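Local coordinates for protein alpha,alpha-trehalose-phosphate synthase (UDP-forming) (Burkholderia vietnamiensis, PDB 5TVG) that belongs to glycosyltransferase family 20, a group of enzymes with the two-domain GT-B fold, and is modelled here with uridine-5'-diphosphate bound, at residues P166-S169 with P170-R174; R348-E351 with R352-M356. All coordinates share one frame; numbering follows the deposited sequence.

Contact 1: residues P166-S169 with P170-R174; sequences PFPS and PDMLR
Phe167 offers one face of its ring to the neighbouring Pro168 CD, offset toward the rim, and its far end to Leu173, whose CD2 comes in obliquely 3.6 Å from Phe167 CZ. With Phe167 CG anti to the backbone N (chi1 -165°), the ring is turned so that CZ meets Leu173. Pro168 fills the angle between two helix side chains: its CB lies 3.7 Å from Met172 CG and its CG 3.9 Å from Leu173 CD1. Ser169 holds the N-cap position, and its carbonyl ties the first turn together. Ser169 O accepts Leu173 N at 2.8 Å, in the carbonyl plane, and also Met172 N at 2.9 Å, the latter from well above that plane. The Ser169 hydroxyl makes no capping bond; OG instead donates to Asp171 OD1 at 2.6 Å, on the syn side, tilted 24° out of the carboxylate plane. The other carboxylate oxygen, OD2, is bonded to Ser169 OG and Tyr100 OH of the second subunit, so Asp171 links the two copies, and Arg174 adds a salt bridge to Glu397 there. Residues 166-169 form the loop after strand 159-162 that turns into the short helix 170-173. Phe98 of helix 79-98 and Phe203 of helix 197-209 meet the Phe167 ring edge-to-face, while Val183 of helix 179-186 packs on Leu173.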
loop_
_atom_site.group_PDB
_atom_site.type_symbol
_atom_site.label_atom_id
_atom_site.label_comp_id
_atom_site.label_asym_id
_atom_site.label_seq_id
_atom_site.Cartn_x
_atom_site.Cartn_y
_atom_site.Cartn_z
ATOM N N PRO A 166 -16.751 24.933 2.320
ATOM C CA PRO A 166 -18.146 24.709 1.915
ATOM C C PRO A 166 -18.983 24.193 3.081
ATOM O O PRO A 166 -18.472 23.602 4.038
ATOM C CB PRO A 166 -18.050 23.657 0.794
ATOM C CG PRO A 166 -16.599 23.607 0.398
ATOM C CD PRO A 166 -15.844 23.967 1.669
ATOM N N PHE A 167 -20.300 24.431 2.998
ATOM C CA PHE A 167 -21.219 23.745 3.895
ATOM C C PHE A 167 -21.927 22.696 3.066
ATOM O O PHE A 167 -22.562 23.055 2.061
ATOM C CB PHE A 167 -22.234 24.684 4.557
ATOM C CG PHE A 167 -22.945 24.056 5.739
ATOM C CD1 PHE A 167 -22.337 24.029 7.001
ATOM C CD2 PHE A 167 -24.197 23.447 5.583
ATOM C CE1 PHE A 167 -22.975 23.448 8.106
ATOM C CE2 PHE A 167 -24.841 22.854 6.683
ATOM C CZ PHE A 167 -24.233 22.875 7.949
ATOM N N PRO A 168 -21.798 21.408 3.390
ATOM C CA PRO A 168 -22.303 20.367 2.489
ATOM C C PRO A 168 -23.810 20.195 2.624
ATOM O O PRO A 168 -24.394 20.461 3.671
ATOM C CB PRO A 168 -21.566 19.102 2.961
ATOM C CG PRO A 168 -21.382 19.336 4.468
ATOM C CD PRO A 168 -21.156 20.836 4.600
ATOM N N SER A 169 -24.416 19.698 1.556
ATOM C CA SER A 169 -25.838 19.423 1.556
ATOM C C SER A 169 -26.179 18.323 2.568
ATOM O O SER A 169 -25.297 17.589 3.028
ATOM C CB SER A 169 -26.282 19.059 0.136
ATOM O OG SER A 169 -25.652 17.876 -0.302
ATOM N N PRO A 170 -27.466 18.199 2.934
ATOM C CA PRO A 170 -27.825 17.346 4.084
ATOM C C PRO A 170 -27.409 15.896 3.958
ATOM O O PRO A 170 -26.990 15.289 4.955
ATOM C CB PRO A 170 -29.347 17.479 4.142
ATOM C CG PRO A 170 -29.606 18.839 3.579
ATOM C CD PRO A 170 -28.629 18.961 2.449
ATOM N N ASP A 171 -27.570 15.325 2.761
ATOM C CA ASP A 171 -27.186 13.949 2.486
ATOM C C ASP A 171 -25.703 13.732 2.733
ATOM O O ASP A 171 -25.277 12.597 2.974
ATOM C CB ASP A 171 -27.516 13.614 1.022
ATOM C CG ASP A 171 -26.947 14.661 0.080
ATOM O OD1 ASP A 171 -27.282 15.888 0.241
ATOM O OD2 ASP A 171 -26.122 14.274 -0.781
ATOM N N MET A 172 -24.898 14.786 2.602
ATOM C CA MET A 172 -23.485 14.667 2.924
ATOM C C MET A 172 -23.192 15.076 4.372
ATOM O O MET A 172 -22.400 14.415 5.051
ATOM C CB MET A 172 -22.655 15.515 1.955
ATOM C CG MET A 172 -21.136 15.480 2.241
ATOM S SD MET A 172 -20.344 13.833 2.144
ATOM C CE MET A 172 -20.670 13.366 0.459
ATOM N N LEU A 173 -23.847 16.127 4.875
ATOM C CA LEU A 173 -23.589 16.561 6.249
ATOM C C LEU A 173 -23.837 15.432 7.243
ATOM O O LEU A 173 -23.093 15.277 8.211
ATOM C CB LEU A 173 -24.452 17.776 6.604
ATOM C CG LEU A 173 -24.166 18.377 7.995
ATOM C CD1 LEU A 173 -22.765 19.002 8.052
ATOM C CD2 LEU A 173 -25.223 19.396 8.432
ATOM N N ARG A 174 -24.867 14.624 7.010
ATOM C CA ARG A 174 -25.226 13.529 7.909
ATOM C C ARG A 174 -24.091 12.525 8.138
ATOM O O ARG A 174 -24.193 11.706 9.054
ATOM C CB ARG A 174 -26.383 12.725 7.310
ATOM C CG ARG A 174 -27.730 13.344 7.361
ATOM C CD ARG A 174 -28.633 12.587 6.390
ATOM N NE ARG A 174 -28.920 11.233 6.835
ATOM C CZ ARG A 174 -29.046 10.188 6.031
ATOM N NH1 ARG A 174 -28.909 10.325 4.722
ATOM N NH2 ARG A 174 -29.319 9.003 6.544
#

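Contact 2: residues R348-E351 with R352-M356; sequences RKYE and RNLLM. With UDP (uridine-5'-diphosphate), chain I.
Tyr350 and Leu355 meet through Tyr350 CB and Leu355 CD2, 3.9 Å apart, at the start of helix 352-361. The close side of the contact is where Leu355 and Arg352 lie against UDP. Leu355 CD1 lies over one face of the uracil, 3.3 Å from UDP N3. With Leu355 CG anti to its carbonyl carbon (chi1 -65°), the two methyls divide between loop and base. Arg352 runs extended from CG to NE along the nucleotide, its CG 3.3 Å from UDP O2, before NE reaches the ribose. Met356 CE lies over one face of the guanidinium, near the rim, and UDP O2' sits at its edge. At the N-cap, Glu351 O accepts Leu355 N at 3.2 Å in its carbonyl plane and, more weakly, Leu354 N.

The other side is looser. Leu354 CD1 stands at the edge of the Tyr350 ring, 4.2 Å from Tyr350 CD2, and the Tyr350 side chain goes on to meet Phe358 edge-to-face and to pack on Leu338 of the third subunit. Glu351 stretches along the exposed side. Lys349, also exposed, has its CG near UDP O4, while its NZ comes over the uracil face opposite Leu355, 3.9 Å from UDP N3.

Hydrogen bonding from this contact falls on the ribose: Arg352 NE gives weak bonds to both hydroxyls, 3.1 Å to UDP O2' and 3.3 Å to UDP O3'. At the uracil the contact is mainly packing, which suggests that the base is held here chiefly by shape. Arg352 NH2 forms a salt bridge with Glu380, which itself bonds UDP, and NH1 is held by Ser28 O. The guanidinium is therefore fixed by protein at its far end, and its charge is probably balanced there by Glu380 and not by the diphosphate.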
loop_
_atom_site.group_PDB
_atom_site.type_symbol
_atom_site.label_atom_id
_atom_site.label_comp_id
_atom_site.label_asym_id
_atom_site.label_seq_id
_atom_site.Cartn_x
_atom_site.Cartn_y
_atom_site.Cartn_z
ATOM N N ARG A 348 8.508 23.765 -1.251
ATOM C CA ARG A 348 8.870 24.895 -0.414
ATOM C C ARG A 348 7.778 25.959 -0.441
ATOM O O ARG A 348 6.985 26.050 -1.378
ATOM C CB ARG A 348 10.212 25.484 -0.819
ATOM C CG ARG A 348 10.316 25.869 -2.231
ATOM C CD ARG A 348 11.682 26.444 -2.474
ATOM N NE ARG A 348 12.721 25.553 -1.980
ATOM C CZ ARG A 348 14.007 25.704 -2.258
ATOM N NH1 ARG A 348 14.398 26.710 -3.031
ATOM N NH2 ARG A 348 14.896 24.853 -1.770
ATOM N N LYS A 349 7.753 26.771 0.608
ATOM C CA LYS A 349 6.847 27.908 0.725
ATOM C C LYS A 349 7.536 29.167 0.220
ATOM O O LYS A 349 8.758 29.289 0.308
ATOM C CB LYS A 349 6.419 28.085 2.180
ATOM C CG LYS A 349 5.150 28.897 2.382
ATOM C CD LYS A 349 5.122 29.503 3.778
ATOM C CE LYS A 349 3.764 29.322 4.436
ATOM N NZ LYS A 349 2.705 30.161 3.811
ATOM N N TYR A 350 6.772 30.035 -0.444
ATOM C CA TYR A 350 7.299 31.300 -0.941
ATOM C C TYR A 350 6.526 32.462 -0.350
ATOM O O TYR A 350 5.331 32.351 -0.046
ATOM C CB TYR A 350 7.261 31.408 -2.501
ATOM C CG TYR A 350 8.261 30.512 -3.211
ATOM C CD1 TYR A 350 8.025 29.153 -3.372
ATOM C CD2 TYR A 350 9.484 31.019 -3.655
ATOM C CE1 TYR A 350 8.965 28.320 -4.029
ATOM C CE2 TYR A 350 10.434 30.196 -4.278
ATOM C CZ TYR A 350 10.169 28.850 -4.463
ATOM O OH TYR A 350 11.109 28.041 -5.081
ATOM N N GLU A 351 7.233 33.581 -0.208
ATOM C CA GLU A 351 6.618 34.840 0.175
ATOM C C GLU A 351 5.476 35.164 -0.789
ATOM O O GLU A 351 5.630 35.052 -2.010
ATOM C CB GLU A 351 7.697 35.921 0.136
ATOM C CG GLU A 351 7.379 37.229 0.831
ATOM C CD GLU A 351 8.352 38.326 0.423
ATOM O OE1 GLU A 351 9.469 37.977 -0.051
ATOM O OE2 GLU A 351 7.987 39.524 0.559
ATOM N N ARG A 352 4.331 35.566 -0.231
ATOM C CA ARG A 352 3.112 35.748 -1.026
ATOM C C ARG A 352 3.316 36.741 -2.170
ATOM O O ARG A 352 2.790 36.549 -3.272
ATOM C CB ARG A 352 1.967 36.191 -0.116
ATOM C CG ARG A 352 0.605 35.983 -0.695
ATOM C CD ARG A 352 -0.506 36.010 0.354
ATOM N NE ARG A 352 -1.761 36.400 -0.288
ATOM C CZ ARG A 352 -2.117 37.665 -0.462
ATOM N NH1 ARG A 352 -1.304 38.615 -0.022
ATOM N NH2 ARG A 352 -3.271 37.984 -1.061
ATOM N N ASN A 353 4.102 37.792 -1.952
ATOM C CA ASN A 353 4.356 38.722 -3.049
ATOM C C ASN A 353 5.160 38.075 -4.180
ATOM O O ASN A 353 4.967 38.437 -5.353
ATOM C CB ASN A 353 5.075 39.953 -2.532
ATOM C CG ASN A 353 4.184 40.797 -1.650
ATOM O OD1 ASN A 353 4.670 41.522 -0.794
ATOM N ND2 ASN A 353 2.868 40.656 -1.816
ATOM N N LEU A 354 6.080 37.149 -3.860
ATOM C CA LEU A 354 6.749 36.400 -4.929
ATOM C C LEU A 354 5.733 35.609 -5.745
ATOM O O LEU A 354 5.810 35.565 -6.980
ATOM C CB LEU A 354 7.819 35.462 -4.352
ATOM C CG LEU A 354 9.135 36.108 -3.903
ATOM C CD1 LEU A 354 10.049 35.116 -3.197
ATOM C CD2 LEU A 354 9.850 36.681 -5.122
ATOM N N LEU A 355 4.758 34.998 -5.070
ATOM C CA LEU A 355 3.742 34.240 -5.786
ATOM C C LEU A 355 3.041 35.102 -6.839
ATOM O O LEU A 355 2.745 34.627 -7.948
ATOM C CB LEU A 355 2.736 33.651 -4.790
ATOM C CG LEU A 355 3.240 32.596 -3.803
ATOM C CD1 LEU A 355 2.095 32.042 -3.016
ATOM C CD2 LEU A 355 3.952 31.457 -4.546
ATOM N N MET A 356 2.764 36.367 -6.512
ATOM C CA MET A 356 2.108 37.265 -7.471
ATOM C C MET A 356 2.974 37.507 -8.703
ATOM O O MET A 356 2.468 37.541 -9.828
ATOM C CB MET A 356 1.736 38.583 -6.785
ATOM C CG MET A 356 0.980 38.363 -5.456
ATOM S SD MET A 356 -0.473 37.299 -5.659
ATOM C CE MET A 356 -0.736 36.709 -4.008
HETATM N N1 UDP I . -0.405 31.110 -0.021
HETATM C C2 UDP I . 0.820 31.708 0.215
HETATM N N3 UDP I . 1.909 30.889 0.065
HETATM C C4 UDP I . 1.905 29.554 -0.285
HETATM C C5 UDP I . 0.592 28.995 -0.509
HETATM C C6 UDP I . -0.498 29.778 -0.360
HETATM O O2 UDP I . 0.938 32.886 0.511
HETATM O O4 UDP I . 2.989 28.939 -0.364
HETATM C "C1'" UDP I . -1.609 31.957 0.139
HETATM C "C2'" UDP I . -2.331 32.365 -1.147
HETATM O "O2'" UDP I . -1.772 33.585 -1.596
HETATM C "C3'" UDP I . -3.744 32.613 -0.627
HETATM C "C4'" UDP I . -3.889 31.547 0.450
HETATM O "O4'" UDP I . -2.554 31.260 0.917
HETATM O "O3'" UDP I . -3.986 33.927 -0.138
HETATM C "C5'" UDP I . -4.464 30.269 -0.091
HETATM O "O5'" UDP I . -5.859 30.393 0.177
HETATM P PA UDP I . -6.929 29.720 -0.745
HETATM O O1A UDP I . -8.220 30.388 -0.422
HETATM O O2A UDP I . -6.488 29.716 -2.200
HETATM O O3A UDP I . -6.973 28.201 -0.258
HETATM P PB UDP I . -6.709 27.660 1.211
HETATM O O1B UDP I . -7.325 28.727 2.121
HETATM O O2B UDP I . -7.661 26.481 1.339
HETATM O O3B UDP I . -5.273 27.340 1.440
#

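Both contacts have the same local build, a loop leaving a parallel strand and running into the first turn of a helix. They follow strands of different sheets of the GT-B fold, 159-162 and 343-346. The centres of contact 1 and contact 2 are 34 Å apart, on opposite sides of the chain's centre, and the nearest atoms of the two contacts are about 19 Å apart. Contact 1 is buried among aromatic and aliphatic side chains, with the Asp171 carboxylate and the Arg174 guanidinium turned to the second subunit. Contact 2 is only partly buried; its helix start faces the nucleotide, so apolar carbons and an arginine serve the ligand, while Tyr350 meets the third subunit.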